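Local coordinates for O-phospho-L-seryl-tRNA:Cys-tRNA synthase (Methanocaldococcus jannaschii DSM 2661, PDB 5X6B), which probably converts O-phosphoseryl-tRNA(Cys) to Cys-tRNA(Cys) in a pyridoxal-phosphate-dependent reaction, at residues 365-373 with 383-391. Sequence-based numbering, arbitrary orientation.
Sequences RRGFFFYDE and RAGVTKEIK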
loop_
_atom_site.group_PDB
_atom_site.type_symbol
_atom_site.label_atom_id
_atom_site.label_comp_id
_atom_site.label_asym_id
_atom_site.label_seq_id
_atom_site.Cartn_x
_atom_site.Cartn_y
_atom_site.Cartn_z
ATOM N N ARG B 365 18.112 36.233 2.579
ATOM C CA ARG B 365 17.167 35.130 2.723
ATOM C C ARG B 365 16.947 34.795 4.200
ATOM O O ARG B 365 15.961 34.149 4.558
ATOM C CB ARG B 365 17.654 33.902 1.956
ATOM C CG ARG B 365 17.586 34.061 0.449
ATOM C CD ARG B 365 18.302 32.928 -0.264
ATOM N NE ARG B 365 19.727 32.901 0.050
ATOM C CZ ARG B 365 20.607 32.095 -0.537
ATOM N NH1 ARG B 365 21.887 32.137 -0.187
ATOM N NH2 ARG B 365 20.211 31.248 -1.478
ATOM N N ARG B 366 17.895 35.218 5.034
ATOM C CA ARG B 366 17.719 35.309 6.484
ATOM C C ARG B 366 17.144 34.033 7.107
ATOM O O ARG B 366 16.030 34.028 7.630
ATOM C CB ARG B 366 16.828 36.522 6.801
ATOM C CG ARG B 366 16.649 36.871 8.273
ATOM C CD ARG B 366 15.797 38.128 8.420
ATOM N NE ARG B 366 15.555 38.484 9.816
ATOM C CZ ARG B 366 14.998 39.627 10.211
ATOM N NH1 ARG B 366 14.634 40.531 9.312
ATOM N NH2 ARG B 366 14.813 39.867 11.502
ATOM N N GLY B 367 17.900 32.943 7.038
ATOM C CA GLY B 367 17.475 31.705 7.665
ATOM C C GLY B 367 16.759 30.755 6.728
ATOM O O GLY B 367 16.690 29.552 6.986
ATOM N N PHE B 368 16.209 31.291 5.646
ATOM C CA PHE B 368 15.666 30.451 4.586
ATOM C C PHE B 368 16.781 30.070 3.624
ATOM O O PHE B 368 16.620 29.169 2.797
ATOM C CB PHE B 368 14.544 31.165 3.829
ATOM C CG PHE B 368 13.237 31.199 4.565
ATOM C CD1 PHE B 368 12.971 30.294 5.576
ATOM C CD2 PHE B 368 12.270 32.136 4.241
ATOM C CE1 PHE B 368 11.765 30.326 6.257
ATOM C CE2 PHE B 368 11.065 32.172 4.915
ATOM C CZ PHE B 368 10.813 31.266 5.926
ATOM N N PHE B 369 17.908 30.767 3.748
ATOM C CA PHE B 369 19.017 30.648 2.807
ATOM C C PHE B 369 19.481 29.205 2.635
ATOM O O PHE B 369 19.775 28.769 1.526
ATOM C CB PHE B 369 20.193 31.520 3.259
ATOM C CG PHE B 369 21.112 30.843 4.236
ATOM C CD1 PHE B 369 22.297 30.262 3.808
ATOM C CD2 PHE B 369 20.778 30.761 5.577
ATOM C CE1 PHE B 369 23.137 29.623 4.701
ATOM C CE2 PHE B 369 21.616 30.126 6.476
ATOM C CZ PHE B 369 22.797 29.559 6.038
ATOM N N PHE B 370 19.533 28.468 3.739
ATOM C CA PHE B 370 20.049 27.112 3.723
ATOM C C PHE B 370 19.100 26.212 2.945
ATOM O O PHE B 370 19.529 25.415 2.108
ATOM C CB PHE B 370 20.250 26.601 5.150
ATOM C CG PHE B 370 21.007 25.310 5.234
ATOM C CD1 PHE B 370 22.331 25.241 4.827
ATOM C CD2 PHE B 370 20.405 24.167 5.735
ATOM C CE1 PHE B 370 23.035 24.051 4.903
ATOM C CE2 PHE B 370 21.104 22.975 5.819
ATOM C CZ PHE B 370 22.423 22.917 5.401
ATOM N N TYR B 371 17.807 26.364 3.208
ATOM C CA TYR B 371 16.784 25.613 2.493
ATOM C C TYR B 371 16.823 25.906 0.995
ATOM O O TYR B 371 16.669 25.005 0.174
ATOM C CB TYR B 371 15.402 25.938 3.057
ATOM C CG TYR B 371 14.261 25.222 2.370
ATOM C CD1 TYR B 371 13.850 23.965 2.794
ATOM C CD2 TYR B 371 13.587 25.809 1.303
ATOM C CE1 TYR B 371 12.803 23.310 2.173
ATOM C CE2 TYR B 371 12.542 25.162 0.675
ATOM C CZ TYR B 371 12.152 23.915 1.116
ATOM O OH TYR B 371 11.110 23.267 0.496
ATOM N N ASP B 372 17.030 27.171 0.645
ATOM C CA ASP B 372 17.025 27.577 -0.751
ATOM C C ASP B 372 18.306 27.127 -1.448
ATOM O O ASP B 372 18.286 26.750 -2.624
ATOM C CB ASP B 372 16.847 29.093 -0.869
ATOM C CG ASP B 372 16.650 29.549 -2.306
ATOM O OD1 ASP B 372 15.577 29.260 -2.881
ATOM O OD2 ASP B 372 17.562 30.203 -2.859
ATOM N N GLU B 373 19.415 27.157 -0.717
ATOM C CA GLU B 373 20.696 26.727 -1.266
ATOM C C GLU B 373 20.728 25.217 -1.489
ATOM O O GLU B 373 21.450 24.727 -2.352
ATOM C CB GLU B 373 21.845 27.149 -0.347
ATOM C CG GLU B 373 22.211 28.627 -0.413
ATOM C CD GLU B 373 22.625 29.075 -1.802
ATOM O OE1 GLU B 373 23.385 28.341 -2.470
ATOM O OE2 GLU B 373 22.184 30.165 -2.227
ATOM N N ARG B 383 13.800 21.276 7.351
ATOM C CA ARG B 383 12.811 22.324 7.582
ATOM C C ARG B 383 13.362 23.696 7.217
ATOM O O ARG B 383 14.479 24.042 7.591
ATOM C CB ARG B 383 12.352 22.322 9.038
ATOM C CG ARG B 383 11.558 21.092 9.435
ATOM C CD ARG B 383 11.082 21.203 10.870
ATOM N NE ARG B 383 10.345 22.443 11.093
ATOM C CZ ARG B 383 9.916 22.852 12.281
ATOM N NH1 ARG B 383 10.147 22.119 13.361
ATOM N NH2 ARG B 383 9.254 23.997 12.388
ATOM N N ALA B 384 12.579 24.469 6.473
ATOM C CA ALA B 384 12.985 25.817 6.106
ATOM C C ALA B 384 12.978 26.715 7.339
ATOM O O ALA B 384 12.204 26.490 8.268
ATOM C CB ALA B 384 12.068 26.377 5.025
ATOM N N GLY B 385 13.856 27.714 7.351
ATOM C CA GLY B 385 13.891 28.690 8.426
ATOM C C GLY B 385 14.713 28.315 9.645
ATOM O O GLY B 385 15.050 29.177 10.456
ATOM N N VAL B 386 15.036 27.035 9.786
ATOM C CA VAL B 386 15.795 26.575 10.944
ATOM C C VAL B 386 17.290 26.530 10.643
ATOM O O VAL B 386 17.704 25.930 9.657
ATOM C CB VAL B 386 15.337 25.181 11.399
ATOM C CG1 VAL B 386 16.004 24.815 12.707
ATOM C CG2 VAL B 386 13.825 25.137 11.543
ATOM N N THR B 387 18.098 27.165 11.489
ATOM C CA THR B 387 19.548 27.188 11.280
ATOM C C THR B 387 20.337 26.809 12.538
ATOM O O THR B 387 21.505 26.442 12.456
ATOM C CB THR B 387 20.025 28.576 10.780
ATOM O OG1 THR B 387 19.622 29.593 11.702
ATOM C CG2 THR B 387 19.439 28.881 9.409
ATOM N N LYS B 388 19.699 26.892 13.697
ATOM C CA LYS B 388 20.369 26.538 14.941
ATOM C C LYS B 388 20.637 25.037 15.015
ATOM O O LYS B 388 21.676 24.595 15.512
ATOM C CB LYS B 388 19.546 26.991 16.144
ATOM C CG LYS B 388 19.688 28.472 16.391
ATOM C CD LYS B 388 19.141 28.962 17.723
ATOM C CE LYS B 388 19.059 30.483 17.690
ATOM N NZ LYS B 388 18.219 31.103 18.747
ATOM N N GLU B 389 19.704 24.264 14.476
ATOM C CA GLU B 389 19.803 22.813 14.434
ATOM C C GLU B 389 19.349 22.315 13.064
ATOM O O GLU B 389 18.628 23.019 12.358
ATOM C CB GLU B 389 18.942 22.188 15.532
ATOM C CG GLU B 389 19.504 22.324 16.934
ATOM C CD GLU B 389 18.446 22.148 18.011
ATOM O OE1 GLU B 389 17.311 21.755 17.672
ATOM O OE2 GLU B 389 18.754 22.402 19.197
ATOM N N ILE B 390 19.794 21.117 12.681
ATOM C CA ILE B 390 19.174 20.370 11.583
ATOM C C ILE B 390 19.097 18.880 11.912
ATOM O O ILE B 390 19.969 18.330 12.585
ATOM C CB ILE B 390 19.926 20.521 10.228
ATOM C CG1 ILE B 390 21.376 20.051 10.344
ATOM C CG2 ILE B 390 19.857 21.948 9.710
ATOM C CD1 ILE B 390 22.124 20.089 9.035
ATOM N N LYS B 391 18.037 18.234 11.436
ATOM C CA LYS B 391 17.921 16.785 11.525
ATOM C C LYS B 391 17.983 16.183 10.124
ATOM O O LYS B 391 17.314 16.652 9.204
ATOM C CB LYS B 391 16.624 16.377 12.225
ATOM C CG LYS B 391 16.605 16.692 13.712
ATOM C CD LYS B 391 15.229 16.479 14.319
ATOM C CE LYS B 391 14.756 15.050 14.152
ATOM N NZ LYS B 391 13.444 14.843 14.833
#
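Ala384 and Tyr371 meet in a CH-pi contact where helix 369-375 packs on a type II beta turn, Arg383 to Val386, that leads into edge strand 389-392 of a three-stranded antiparallel sheet. The methyl CB of Ala384 lies 3.9 Å from the Tyr371 ring centroid and 24° off the ring normal, hence over a face. The CG of Tyr371, anti to the backbone N (chi1 179°), swings the ring out toward Ala384.

Phe368 approaches differently: its ring meets the turn edge-on, Phe368 CD1 lying 3.3 Å from Gly385 N, which sits near the ring plane. Phe368 CD1 is also 4.1 Å from Ala384 CB. The alanine methyl therefore touches both aromatic side chains. Deeper in, Thr387 crosses Phe369 at about a right angle, its CG2 3.9 Å from Phe369 CE2, while its OG1 hydrogen-bonds Asp357 of helix 354-360. Beyond it, Ile390 CG2 reaches Phe370 CE2 at 4.2 Å, and Phe370 also packs on Ile412 of helix 399-415.

A type I' turn from Arg365 to Phe368 brings the Gly367 carbonyl to the type II turn: Gly385 CA makes a CA-H...O contact with Gly367 O at 3.3 Å, the angle at hydrogen being 125°.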